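Local coordinates for protein YaeO (Vibrio cholerae serotype O1, PDB 6JIE) that inhibits Rho-dependent transcription termination by dissociating the Rho hexamer, and is a structural homologue of the RNA chaperone Hfq, at residues A[58-61]-A[62-65]. Numbering follows the deposited sequence.
Sequences LETD and QLSS. With MG (magnesium ion), chain C.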
loop_
_atom_site.group_PDB
_atom_site.type_symbol
_atom_site.label_atom_id
_atom_site.label_comp_id
_atom_site.label_asym_id
_atom_site.label_seq_id
_atom_site.Cartn_x
_atom_site.Cartn_y
_atom_site.Cartn_z
ATOM N N LEU A 58 -10.692 11.168 6.373
ATOM C CA LEU A 58 -11.629 11.557 5.331
ATOM C C LEU A 58 -13.024 11.111 5.718
ATOM O O LEU A 58 -13.248 9.931 6.005
ATOM C CB LEU A 58 -11.228 10.940 3.991
ATOM C CG LEU A 58 -9.851 11.394 3.521
ATOM C CD1 LEU A 58 -9.338 10.517 2.374
ATOM C CD2 LEU A 58 -9.961 12.839 3.086
ATOM N N GLU A 59 -13.962 12.050 5.700
ATOM C CA GLU A 59 -15.310 11.783 6.175
ATOM C C GLU A 59 -16.000 10.776 5.274
ATOM O O GLU A 59 -16.126 10.996 4.063
ATOM C CB GLU A 59 -16.112 13.075 6.209
ATOM C CG GLU A 59 -15.646 14.088 7.221
ATOM C CD GLU A 59 -16.316 15.421 6.984
ATOM O OE1 GLU A 59 -17.513 15.579 7.328
ATOM O OE2 GLU A 59 -15.649 16.298 6.413
ATOM N N THR A 60 -16.493 9.688 5.866
ATOM C CA THR A 60 -17.153 8.684 5.048
ATOM C C THR A 60 -18.406 9.235 4.383
ATOM O O THR A 60 -18.719 8.824 3.260
ATOM C CB THR A 60 -17.468 7.434 5.875
ATOM O OG1 THR A 60 -18.398 7.740 6.919
ATOM C CG2 THR A 60 -16.180 6.844 6.462
ATOM N N ASP A 61 -19.117 10.180 5.037
ATOM C CA ASP A 61 -20.273 10.819 4.408
ATOM C C ASP A 61 -19.892 11.615 3.171
ATOM O O ASP A 61 -20.776 11.980 2.388
ATOM C CB ASP A 61 -20.992 11.783 5.365
ATOM C CG ASP A 61 -21.684 11.081 6.512
ATOM O OD1 ASP A 61 -21.801 11.710 7.591
ATOM O OD2 ASP A 61 -22.107 9.917 6.346
ATOM N N GLN A 62 -18.614 11.940 3.003
ATOM C CA GLN A 62 -18.154 12.719 1.864
ATOM C C GLN A 62 -17.508 11.861 0.790
ATOM O O GLN A 62 -16.983 12.402 -0.183
ATOM C CB GLN A 62 -17.187 13.804 2.330
ATOM C CG GLN A 62 -17.866 14.846 3.195
ATOM C CD GLN A 62 -18.965 15.564 2.439
ATOM O OE1 GLN A 62 -18.838 15.826 1.242
ATOM N NE2 GLN A 62 -20.062 15.860 3.124
ATOM N N LEU A 63 -17.542 10.539 0.927
ATOM C CA LEU A 63 -16.944 9.681 -0.090
ATOM C C LEU A 63 -17.880 9.556 -1.283
ATOM O O LEU A 63 -19.086 9.337 -1.118
ATOM C CB LEU A 63 -16.642 8.297 0.472
ATOM C CG LEU A 63 -15.502 8.253 1.475
ATOM C CD1 LEU A 63 -15.545 6.915 2.173
ATOM C CD2 LEU A 63 -14.190 8.450 0.748
ATOM N N SER A 64 -17.324 9.699 -2.483
ATOM C CA SER A 64 -18.048 9.404 -3.713
ATOM C C SER A 64 -17.759 8.002 -4.229
ATOM O O SER A 64 -18.673 7.311 -4.687
ATOM C CB SER A 64 -17.704 10.425 -4.801
ATOM O OG SER A 64 -18.416 10.146 -5.997
ATOM N N SER A 65 -16.507 7.559 -4.161
ATOM C CA SER A 65 -16.175 6.222 -4.633
ATOM C C SER A 65 -14.901 5.750 -3.952
ATOM O O SER A 65 -14.089 6.552 -3.477
ATOM C CB SER A 65 -16.012 6.185 -6.160
ATOM O OG SER A 65 -14.945 7.021 -6.592
HETATM MG MG MG C . -21.655 13.887 7.979
HETATM O O HOH W 1 -19.393 13.792 8.051
HETATM O O HOH W 2 -21.682 15.019 6.190
#
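Glu59 and Gln62 lie alongside each other, their chains heading off together, across a short 3-10 segment that joins strand 55-59 to strand 63-68, consistent with an Sm-like fold, as in the structural homologue Hfq. The turn carries the chain from the three-stranded sheet into the four-stranded one. Two i to i+3 backbone bonds close it: Gln62 N donates to Glu59 O at 2.9 Å, and Leu63 N to Thr60 O at 3.1 Å. The second is the straighter, 166° at the hydrogen, though both donors stand above the carbonyl planes.

Along the outer flank the contact is aliphatic, Glu59 CB lying 3.9 Å from Gln62 CG. Glu59 is stretched out past its CG, whereas Gln62 bends at chi2 (-61°), which brings its amide back beside the turn, with carboxylate and amide planes 51° apart. Such long polar chains suit this partly exposed place, where their methylenes pack together while the carboxylate and amide can meet water or ions. Leu63, buried, instead lays CD1 against the backbone of Thr60, 3.7 Å from its CA, and Met24 and Phe80 also pack against this side chain. Lys81 NZ donates to Thr60 O and Leu63 O, and Lys25 NZ to Asp61 O.

Asp61, short and anionic, has a carboxylate that leads away from the turn and binds magnesium through OD1 at 2.2 Å. Glu59 belongs to the second shell: its OE1 accepts a hydrogen bond of 2.7 Å from water 1, whose oxygen sits 2.3 Å from the magnesium.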